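Local coordinates for protein mannitol dehydrogenase (Helicobacter pylori, PDB 3TWO) that probably reduces cinnamaldehydes to cinnamyl alcohols, and the reverse, as a zinc-dependent, NADP(H)-linked alcohol dehydrogenase, at residues A39-C42 with H43-H47; K148-L152 with E153-P157; G333-K336 with F337-I341. One frame throughout, in Å; residues are numbered along the deposited sequence.

In the fold
Contact 1 comes first, where strand 31-40 runs through a short turn into helix 43-49. Contact 2 follows at 148-157, where the loop after strand 144-145 enters helix 152-155. Contact 3 closes the loop between helix 323-331 and strand 338-342. The three are in series, and none nests in or crosses another. They meet in space around one mixed sheet. Strands 31-40 and 338-342 are antiparallel neighbours in it, joining contacts 1 and 3 through backbone hydrogen bonds of Ala39 with Ile341 and Ile41 with Tyr339. Contact 2 packs on the same strands, Ala156 against Gly40 and Pro157 against Val340. Contacts 1 and 3 both touch NADPH.

Contact 1 (A39-C42 with H43-H47); sequences AGIC and HSDIH. With ZN (zinc ion), chain G; NDP (NADPH dihydro-nicotinamide-adenine-dinucleotide phosphate), chain F.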
loop_
_atom_site.group_PDB
_atom_site.type_symbol
_atom_site.label_atom_id
_atom_site.label_comp_id
_atom_site.label_asym_id
_atom_site.label_seq_id
_atom_site.Cartn_x
_atom_site.Cartn_y
_atom_site.Cartn_z
ATOM N N ALA B 39 -21.803 18.062 -20.046
ATOM C CA ALA B 39 -20.437 18.017 -19.557
ATOM C C ALA B 39 -20.472 18.032 -18.037
ATOM O O ALA B 39 -20.893 19.031 -17.433
ATOM C CB ALA B 39 -19.620 19.164 -20.092
ATOM N N GLY B 40 -20.114 16.882 -17.440
ATOM C CA GLY B 40 -19.886 16.773 -15.981
ATOM C C GLY B 40 -18.700 17.592 -15.516
ATOM O O GLY B 40 -17.685 17.750 -16.248
ATOM N N ILE B 41 -18.826 18.143 -14.300
ATOM C CA ILE B 41 -17.706 18.812 -13.659
ATOM C C ILE B 41 -17.142 17.854 -12.620
ATOM O O ILE B 41 -17.855 17.452 -11.724
ATOM C CB ILE B 41 -18.179 20.085 -12.945
ATOM C CG1 ILE B 41 -18.706 21.108 -13.962
ATOM C CG2 ILE B 41 -17.077 20.646 -11.982
ATOM C CD1 ILE B 41 -19.233 22.334 -13.282
ATOM N N CYS B 42 -15.864 17.495 -12.752
ATOM C CA CYS B 42 -15.224 16.625 -11.806
ATOM C C CYS B 42 -14.310 17.540 -10.928
ATOM O O CYS B 42 -13.833 18.552 -11.410
ATOM C CB CYS B 42 -14.372 15.650 -12.632
ATOM S SG CYS B 42 -13.283 14.612 -11.617
ATOM N N HIS B 43 -14.017 17.147 -9.701
ATOM C CA HIS B 43 -13.064 17.937 -8.865
ATOM C C HIS B 43 -11.626 17.964 -9.450
ATOM O O HIS B 43 -10.859 18.873 -9.158
ATOM C CB HIS B 43 -13.048 17.439 -7.405
ATOM C CG HIS B 43 -12.743 18.493 -6.377
ATOM N ND1 HIS B 43 -11.556 19.210 -6.351
ATOM C CD2 HIS B 43 -13.430 18.872 -5.265
ATOM C CE1 HIS B 43 -11.558 20.038 -5.313
ATOM N NE2 HIS B 43 -12.678 19.838 -4.627
ATOM N N SER B 44 -11.280 16.970 -10.261
ATOM C CA SER B 44 -10.029 17.023 -11.058
ATOM C C SER B 44 -9.988 18.255 -11.932
ATOM O O SER B 44 -8.881 18.813 -12.200
ATOM C CB SER B 44 -9.906 15.779 -11.982
ATOM O OG SER B 44 -9.897 14.610 -11.179
ATOM N N ASP B 45 -11.164 18.693 -12.410
ATOM C CA ASP B 45 -11.215 19.904 -13.234
ATOM C C ASP B 45 -10.646 21.123 -12.444
ATOM O O ASP B 45 -9.918 21.989 -12.976
ATOM C CB ASP B 45 -12.650 20.199 -13.680
ATOM C CG ASP B 45 -13.236 19.101 -14.599
ATOM O OD1 ASP B 45 -12.537 18.194 -15.104
ATOM O OD2 ASP B 45 -14.445 19.153 -14.842
ATOM N N ILE B 46 -11.029 21.175 -11.174
ATOM C CA ILE B 46 -10.703 22.289 -10.311
ATOM C C ILE B 46 -9.221 22.212 -9.909
ATOM O O ILE B 46 -8.524 23.253 -9.952
ATOM C CB ILE B 46 -11.530 22.231 -9.007
ATOM C CG1 ILE B 46 -13.026 22.243 -9.316
ATOM C CG2 ILE B 46 -11.138 23.410 -8.088
ATOM C CD1 ILE B 46 -13.910 21.968 -8.068
ATOM N N HIS B 47 -8.766 21.014 -9.491
ATOM C CA HIS B 47 -7.359 20.788 -9.160
ATOM C C HIS B 47 -6.484 21.233 -10.369
ATOM O O HIS B 47 -5.432 21.912 -10.175
ATOM C CB HIS B 47 -7.070 19.307 -8.874
ATOM C CG HIS B 47 -7.719 18.743 -7.625
ATOM N ND1 HIS B 47 -7.575 19.315 -6.373
ATOM C CD2 HIS B 47 -8.456 17.608 -7.428
ATOM C CE1 HIS B 47 -8.221 18.587 -5.462
ATOM N NE2 HIS B 47 -8.718 17.520 -6.071
HETATM ZN ZN ZN G . -12.214 13.121 -13.316
HETATM P PA NDP F . -16.170 16.388 -5.200
HETATM O O1A NDP F . -15.872 17.543 -4.339
HETATM O O2A NDP F . -17.604 15.871 -5.594
HETATM O O5B NDP F . -16.348 15.441 -3.885
HETATM C C5B NDP F . -15.347 15.447 -2.733
HETATM C C4B NDP F . -16.093 15.037 -1.469
HETATM O O4B NDP F . -15.243 14.733 -0.285
HETATM C C3B NDP F . -17.056 16.177 -1.069
HETATM O O3B NDP F . -18.369 15.566 -0.775
HETATM C C2B NDP F . -16.398 16.738 0.220
HETATM O O2B NDP F . -17.473 17.226 1.044
HETATM C C1B NDP F . -15.828 15.458 0.877
HETATM N N9A NDP F . -14.611 15.701 1.686
HETATM C C8A NDP F . -13.690 16.662 1.444
HETATM N N7A NDP F . -12.736 16.513 2.348
HETATM C C5A NDP F . -13.040 15.488 3.140
HETATM C C6A NDP F . -12.414 14.900 4.224
HETATM N N6A NDP F . -11.218 15.345 4.741
HETATM N N1A NDP F . -13.042 13.873 4.785
HETATM C C2A NDP F . -14.179 13.382 4.342
HETATM N N3A NDP F . -14.787 13.909 3.307
HETATM C C4A NDP F . -14.231 14.976 2.707
HETATM O O3 NDP F . -14.956 15.503 -5.683
HETATM P PN NDP F . -14.994 14.404 -6.742
HETATM O O1N NDP F . -15.776 13.227 -6.299
HETATM O O2N NDP F . -15.253 14.882 -8.196
HETATM O O5D NDP F . -13.471 14.009 -6.781
HETATM C C5D NDP F . -12.797 13.699 -5.467
HETATM C C4D NDP F . -11.230 13.556 -5.670
HETATM O O4D NDP F . -11.134 12.451 -6.588
HETATM C C3D NDP F . -10.514 14.764 -6.333
HETATM O O3D NDP F . -9.219 14.935 -5.694
HETATM C C2D NDP F . -10.424 14.295 -7.804
HETATM O O2D NDP F . -9.327 14.869 -8.426
HETATM C C1D NDP F . -10.141 12.789 -7.593
HETATM N N1N NDP F . -10.334 11.943 -8.819
HETATM C C2N NDP F . -9.390 10.923 -9.073
HETATM C C3N NDP F . -9.515 10.109 -10.187
HETATM C C7N NDP F . -8.526 8.961 -10.379
HETATM O O7N NDP F . -7.892 8.502 -9.415
HETATM N N7N NDP F . -8.607 8.352 -11.557
HETATM C C4N NDP F . -10.576 10.334 -11.096
HETATM C C5N NDP F . -11.559 11.333 -10.834
HETATM C C6N NDP F . -11.442 12.141 -9.722
HETATM P P2B NDP F . -17.403 18.569 1.843
HETATM O O1X NDP F . -18.805 19.327 1.458
HETATM O O2X NDP F . -17.154 18.296 3.262
HETATM O O3X NDP F . -16.249 19.449 1.194
#
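Cys42 and Asp45 hold each other across the start of helix 43-49. The Cys42 N-H reaches Asp45 OD2 at 3.0 Å and 161°, meeting the oxygen from above the carboxylate plane. In return Asp45 N bonds to Cys42 O at 2.9 Å. Cys42 is the N-cap, and the pair forms a capping box. The Cys42 side chain caps as well: Ser44 N donates to Cys42 SG at 3.4 Å. Asp45 OD1 and OD2 have further weak hydrogen bonds with Tyr116, Gly63 and Tyr132.

Cys42 SG also binds the zinc, at 2.5 Å, together with His64 and Cys160. The SG atom lies anti to the backbone N (chi1 171°). There it can serve both the metal and the helix amide. This is the catalytic-type zinc site of the medium-chain alcohol dehydrogenases, set where a strand of the GroES-like domain turns into a helix.

The helix start also holds NADPH. His43 N donates to NADPH O2N, on the nicotinamide-side phosphate, at 3.0 Å and 167°. Ser44 OG pairs with the ribose hydroxyl NADPH O2D at 2.8 Å. His47 NE2 pairs with the other hydroxyl of that ribose, NADPH O3D, at 2.7 Å, and His47 ND1 is hydrogen-bonded to Glu52.

Ile46 CD1 lies over the centre of one face of the His43 ring, 3.9 Å above its plane. Ile41 and Ile46 reach Tyr327 of helix 323-331.

Contact 2 (K148-L152 with E153-P157); sequences KNAPL and EKVAP
Pro151 O and Leu152 O face the backbone amides one turn on, with Pro151 in the N-cap position of helix 152-155. All four bonds between them are weak. Pro151 O receives Lys154 N at 3.0 Å and Val155 N at 3.1 Å. Leu152 O receives Val155 N, and also Ala156 N at 3.3 Å. Each carbonyl is thus shared between the third and fourth residues ahead, a mixture of 3-10 and alpha spacing.

The side chains fold round this turn. Glu153 bends back over Pro151. Its CG sits between the backbone N and the carbonyl carbon (chi1 83°), and a second bend at chi2 brings the carboxylate alongside the proline. Both carboxylate oxygens lie near Pro151 CB, Glu153 OE2 at 3.9 Å. OE1 also comes near Leu152 N, but the angle is too poor for a hydrogen bond.

Lys154 meets another part of the proline. Its CD lies 4.0 Å from Pro151 CG, and the extended chain then carries the amine away. Val155 turns inward: its CG2 touches Ala150 CB at 3.8 Å and also lies close to Pro151 O. Leu152 CD1 reaches Val155 CB at 4.2 Å.

Tyr312 lies against Ala150, Pro151 and Lys154. Leu152 and Ala156 rest on Tyr38 and Ala67, while Glu153 touches Ile315 and Leu317. The short helix therefore packs on strands 31-40, 65-73 and 315-318 of the mixed sheet, as a single short helical turn with a proline at the N-cap position, leading from strand 144-145 toward helix 158-171.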
loop_
_atom_site.group_PDB
_atom_site.type_symbol
_atom_site.label_atom_id
_atom_site.label_comp_id
_atom_site.label_asym_id
_atom_site.label_seq_id
_atom_site.Cartn_x
_atom_site.Cartn_y
_atom_site.Cartn_z
ATOM N N LYS B 148 -29.115 4.792 -26.936
ATOM C CA LYS B 148 -29.848 5.988 -27.384
ATOM C C LYS B 148 -31.028 6.451 -26.487
ATOM O O LYS B 148 -31.454 7.626 -26.560
ATOM C CB LYS B 148 -30.294 5.835 -28.841
ATOM C CG LYS B 148 -30.981 4.503 -29.151
ATOM C CD LYS B 148 -32.055 4.597 -30.265
ATOM C CE LYS B 148 -32.762 3.248 -30.463
ATOM N NZ LYS B 148 -32.779 2.853 -31.916
ATOM N N ASN B 149 -31.554 5.559 -25.639
ATOM C CA ASN B 149 -32.608 5.966 -24.685
ATOM C C ASN B 149 -32.150 6.294 -23.255
ATOM O O ASN B 149 -32.952 6.702 -22.442
ATOM C CB ASN B 149 -33.742 4.950 -24.642
ATOM C CG ASN B 149 -34.539 4.938 -25.933
ATOM O OD1 ASN B 149 -34.446 3.979 -26.698
ATOM N ND2 ASN B 149 -35.310 6.018 -26.201
ATOM N N ALA B 150 -30.863 6.134 -22.959
ATOM C CA ALA B 150 -30.337 6.494 -21.656
ATOM C C ALA B 150 -30.485 8.016 -21.386
ATOM O O ALA B 150 -30.346 8.818 -22.313
ATOM C CB ALA B 150 -28.878 6.056 -21.566
ATOM N N PRO B 151 -30.766 8.421 -20.118
ATOM C CA PRO B 151 -30.809 9.901 -19.856
ATOM C C PRO B 151 -29.378 10.503 -19.932
ATOM O O PRO B 151 -28.511 10.201 -19.101
ATOM C CB PRO B 151 -31.402 10.008 -18.445
ATOM C CG PRO B 151 -31.052 8.649 -17.764
ATOM C CD PRO B 151 -31.107 7.616 -18.923
ATOM N N LEU B 152 -29.137 11.318 -20.949
ATOM C CA LEU B 152 -27.775 11.673 -21.336
ATOM C C LEU B 152 -27.089 12.610 -20.353
ATOM O O LEU B 152 -25.857 12.571 -20.168
ATOM C CB LEU B 152 -27.815 12.325 -22.694
ATOM C CG LEU B 152 -26.767 11.852 -23.656
ATOM C CD1 LEU B 152 -26.573 10.311 -23.598
ATOM C CD2 LEU B 152 -27.226 12.335 -25.060
ATOM N N GLU B 153 -27.887 13.454 -19.708
ATOM C CA GLU B 153 -27.398 14.321 -18.622
ATOM C C GLU B 153 -26.860 13.478 -17.434
ATOM O O GLU B 153 -25.874 13.867 -16.808
ATOM C CB GLU B 153 -28.467 15.359 -18.209
ATOM C CG GLU B 153 -29.602 14.960 -17.199
ATOM C CD GLU B 153 -30.662 14.060 -17.796
ATOM O OE1 GLU B 153 -30.634 13.785 -19.007
ATOM O OE2 GLU B 153 -31.540 13.596 -17.033
ATOM N N LYS B 154 -27.467 12.309 -17.181
ATOM C CA LYS B 154 -26.996 11.410 -16.107
ATOM C C LYS B 154 -25.823 10.503 -16.528
ATOM O O LYS B 154 -25.035 10.018 -15.654
ATOM C CB LYS B 154 -28.147 10.529 -15.640
ATOM C CG LYS B 154 -29.054 11.258 -14.648
ATOM C CD LYS B 154 -30.201 10.388 -14.300
ATOM C CE LYS B 154 -31.229 11.175 -13.515
ATOM N NZ LYS B 154 -32.210 10.179 -13.036
ATOM N N VAL B 155 -25.705 10.279 -17.848
ATOM C CA VAL B 155 -24.681 9.421 -18.403
ATOM C C VAL B 155 -23.309 10.090 -18.274
ATOM O O VAL B 155 -22.335 9.405 -17.981
ATOM C CB VAL B 155 -24.964 9.064 -19.896
ATOM C CG1 VAL B 155 -23.725 8.432 -20.594
ATOM C CG2 VAL B 155 -26.169 8.122 -19.997
ATOM N N ALA B 156 -23.236 11.404 -18.498
ATOM C CA ALA B 156 -21.957 12.104 -18.631
ATOM C C ALA B 156 -20.962 11.824 -17.481
ATOM O O ALA B 156 -19.786 11.536 -17.739
ATOM C CB ALA B 156 -22.189 13.678 -18.879
ATOM N N PRO B 157 -21.415 11.881 -16.214
ATOM C CA PRO B 157 -20.389 11.661 -15.162
ATOM C C PRO B 157 -20.011 10.203 -15.012
ATOM O O PRO B 157 -19.029 9.917 -14.329
ATOM C CB PRO B 157 -21.050 12.185 -13.855
ATOM C CG PRO B 157 -22.190 13.121 -14.314
ATOM C CD PRO B 157 -22.655 12.476 -15.665
#

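Contact 3 (G333-K336 with F337-I341); sequences GKAK and FRYVI. With NDP (NADPH dihydro-nicotinamide-adenine-dinucleotide phosphate), chain F.
The Lys336 side chain crosses the Phe337 ring at a slant. Its CG is anti to the backbone N (chi1 -161°), and the chain stays extended until it bends at its last torsion. Two methylenes do the touching: Lys336 CG is 3.8 Å from Phe337 CD1, and Lys336 CE is 3.7 Å from Phe337 CE1. Lys336 NZ forms a salt bridge with Asp215. The Phe337 ring has CG anti to its carbonyl carbon (chi1 -58°), which turns it back over the preceding peptide. Lys336 O lies over one face, 3.3 Å from Phe337 CG. That oxygen also accepts a hydrogen bond from Lys212.

The end of the Tyr339 side chain comes near Ala335, whose CB is 3.9 Å from Tyr339 CE1 and meets the ring obliquely. The phenol OH is hydrogen-bonded to Asn329.

Arg338 leaves the strand on the side away from 333-336, and its guanidinium reaches NADPH. Arg338 NH1 donates to NADPH O2N at 2.8 Å, and Arg338 NH2 adds a weak bond to the same oxygen at 3.2 Å. The oxygen lies at the guanidinium edge, near its plane. Arg338 NE forms a salt bridge with Glu65, which helps to fix the group. At the far end of the loop, Gly333 CA lies 3.3 Å from NADPH O1X of the 2'-phosphate.

Strand 338-342 runs between strands 31-40 and 315-318, antiparallel to the first and parallel to the second. Helix 323-331 covers Ala335, Tyr339 and Ile341. Phe337 meets Phe185 edge-to-face and touches Ser190 of helix 187-198, on the Rossmann-type nucleotide-binding side.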
loop_
_atom_site.group_PDB
_atom_site.type_symbol
_atom_site.label_atom_id
_atom_site.label_comp_id
_atom_site.label_asym_id
_atom_site.label_seq_id
_atom_site.Cartn_x
_atom_site.Cartn_y
_atom_site.Cartn_z
ATOM N N GLY B 333 -17.516 23.420 0.707
ATOM C CA GLY B 333 -18.454 22.567 1.388
ATOM C C GLY B 333 -19.894 22.858 1.100
ATOM O O GLY B 333 -20.704 22.597 1.956
ATOM N N LYS B 334 -20.218 23.355 -0.104
ATOM C CA LYS B 334 -21.607 23.699 -0.407
ATOM C C LYS B 334 -22.216 22.827 -1.504
ATOM O O LYS B 334 -23.324 23.068 -1.869
ATOM C CB LYS B 334 -21.788 25.229 -0.772
ATOM C CG LYS B 334 -21.425 26.231 0.387
ATOM C CD LYS B 334 -21.084 27.610 -0.218
ATOM C CE LYS B 334 -20.379 28.597 0.773
ATOM N NZ LYS B 334 -20.413 30.014 0.197
ATOM N N ALA B 335 -21.529 21.802 -1.997
ATOM C CA ALA B 335 -21.998 21.118 -3.205
ATOM C C ALA B 335 -22.880 19.946 -2.788
ATOM O O ALA B 335 -22.952 19.620 -1.584
ATOM C CB ALA B 335 -20.799 20.651 -4.102
ATOM N N LYS B 336 -23.586 19.325 -3.734
ATOM C CA LYS B 336 -24.409 18.178 -3.371
ATOM C C LYS B 336 -23.669 16.930 -3.898
ATOM O O LYS B 336 -22.873 16.285 -3.140
ATOM C CB LYS B 336 -25.842 18.330 -3.924
ATOM C CG LYS B 336 -26.881 17.406 -3.202
ATOM C CD LYS B 336 -28.103 17.070 -4.117
ATOM C CE LYS B 336 -28.992 15.943 -3.561
ATOM N NZ LYS B 336 -29.460 16.320 -2.174
ATOM N N PHE B 337 -23.903 16.586 -5.169
ATOM C CA PHE B 337 -23.163 15.495 -5.774
ATOM C C PHE B 337 -22.481 16.001 -7.045
ATOM O O PHE B 337 -21.499 16.784 -6.926
ATOM C CB PHE B 337 -24.012 14.208 -5.877
ATOM C CG PHE B 337 -24.538 13.728 -4.503
ATOM C CD1 PHE B 337 -25.897 13.895 -4.134
ATOM C CD2 PHE B 337 -23.681 13.154 -3.564
ATOM C CE1 PHE B 337 -26.366 13.441 -2.890
ATOM C CE2 PHE B 337 -24.152 12.714 -2.315
ATOM C CZ PHE B 337 -25.517 12.864 -1.990
ATOM N N ARG B 338 -22.965 15.619 -8.235
ATOM C CA ARG B 338 -22.350 16.112 -9.477
ATOM C C ARG B 338 -23.108 17.309 -10.004
ATOM O O ARG B 338 -24.365 17.301 -9.992
ATOM C CB ARG B 338 -22.261 14.998 -10.556
ATOM C CG ARG B 338 -20.914 14.245 -10.534
ATOM C CD ARG B 338 -19.854 15.061 -11.294
ATOM N NE ARG B 338 -18.591 14.362 -11.485
ATOM C CZ ARG B 338 -17.602 14.309 -10.591
ATOM N NH1 ARG B 338 -17.767 14.826 -9.374
ATOM N NH2 ARG B 338 -16.484 13.664 -10.899
ATOM N N TYR B 339 -22.361 18.313 -10.483
ATOM C CA TYR B 339 -22.906 19.360 -11.400
ATOM C C TYR B 339 -22.712 18.916 -12.847
ATOM O O TYR B 339 -21.661 18.298 -13.200
ATOM C CB TYR B 339 -22.214 20.722 -11.221
ATOM C CG TYR B 339 -22.523 21.400 -9.892
ATOM C CD1 TYR B 339 -21.585 21.377 -8.836
ATOM C CD2 TYR B 339 -23.753 22.026 -9.673
ATOM C CE1 TYR B 339 -21.869 22.007 -7.615
ATOM C CE2 TYR B 339 -24.056 22.641 -8.460
ATOM C CZ TYR B 339 -23.117 22.635 -7.453
ATOM O OH TYR B 339 -23.425 23.225 -6.266
ATOM N N VAL B 340 -23.725 19.188 -13.680
ATOM C CA VAL B 340 -23.600 18.867 -15.086
ATOM C C VAL B 340 -24.012 20.073 -15.937
ATOM O O VAL B 340 -25.085 20.677 -15.698
ATOM C CB VAL B 340 -24.418 17.665 -15.478
ATOM C CG1 VAL B 340 -24.397 17.553 -16.994
ATOM C CG2 VAL B 340 -23.880 16.374 -14.812
ATOM N N ILE B 341 -23.162 20.428 -16.907
ATOM C CA ILE B 341 -23.436 21.603 -17.750
ATOM C C ILE B 341 -24.285 21.212 -18.940
ATOM O O ILE B 341 -23.977 20.274 -19.662
ATOM C CB ILE B 341 -22.162 22.299 -18.266
ATOM C CG1 ILE B 341 -21.227 22.711 -17.097
ATOM C CG2 ILE B 341 -22.555 23.521 -19.136
ATOM C CD1 ILE B 341 -19.814 23.011 -17.538
HETATM P PA NDP F . -16.170 16.388 -5.200
HETATM O O1A NDP F . -15.872 17.543 -4.339
HETATM O O2A NDP F . -17.604 15.871 -5.594
HETATM O O5B NDP F . -16.348 15.441 -3.885
HETATM C C5B NDP F . -15.347 15.447 -2.733
HETATM C C4B NDP F . -16.093 15.037 -1.469
HETATM O O4B NDP F . -15.243 14.733 -0.285
HETATM C C3B NDP F . -17.056 16.177 -1.069
HETATM O O3B NDP F . -18.369 15.566 -0.775
HETATM C C2B NDP F . -16.398 16.738 0.220
HETATM O O2B NDP F . -17.473 17.226 1.044
HETATM C C1B NDP F . -15.828 15.458 0.877
HETATM N N9A NDP F . -14.611 15.701 1.686
HETATM C C8A NDP F . -13.690 16.662 1.444
HETATM N N7A NDP F . -12.736 16.513 2.348
HETATM C C5A NDP F . -13.040 15.488 3.140
HETATM C C6A NDP F . -12.414 14.900 4.224
HETATM N N6A NDP F . -11.218 15.345 4.741
HETATM N N1A NDP F . -13.042 13.873 4.785
HETATM C C2A NDP F . -14.179 13.382 4.342
HETATM N N3A NDP F . -14.787 13.909 3.307
HETATM C C4A NDP F . -14.231 14.976 2.707
HETATM O O3 NDP F . -14.956 15.503 -5.683
HETATM P PN NDP F . -14.994 14.404 -6.742
HETATM O O1N NDP F . -15.776 13.227 -6.299
HETATM O O2N NDP F . -15.253 14.882 -8.196
HETATM O O5D NDP F . -13.471 14.009 -6.781
HETATM C C5D NDP F . -12.797 13.699 -5.467
HETATM C C4D NDP F . -11.230 13.556 -5.670
HETATM O O4D NDP F . -11.134 12.451 -6.588
HETATM C C3D NDP F . -10.514 14.764 -6.333
HETATM O O3D NDP F . -9.219 14.935 -5.694
HETATM C C2D NDP F . -10.424 14.295 -7.804
HETATM O O2D NDP F . -9.327 14.869 -8.426
HETATM C C1D NDP F . -10.141 12.789 -7.593
HETATM N N1N NDP F . -10.334 11.943 -8.819
HETATM C C2N NDP F . -9.390 10.923 -9.073
HETATM C C3N NDP F . -9.515 10.109 -10.187
HETATM C C7N NDP F . -8.526 8.961 -10.379
HETATM O O7N NDP F . -7.892 8.502 -9.415
HETATM N N7N NDP F . -8.607 8.352 -11.557
HETATM C C4N NDP F . -10.576 10.334 -11.096
HETATM C C5N NDP F . -11.559 11.333 -10.834
HETATM C C6N NDP F . -11.442 12.141 -9.722
HETATM P P2B NDP F . -17.403 18.569 1.843
HETATM O O1X NDP F . -18.805 19.327 1.458
HETATM O O2X NDP F . -17.154 18.296 3.262
HETATM O O3X NDP F . -16.249 19.449 1.194
#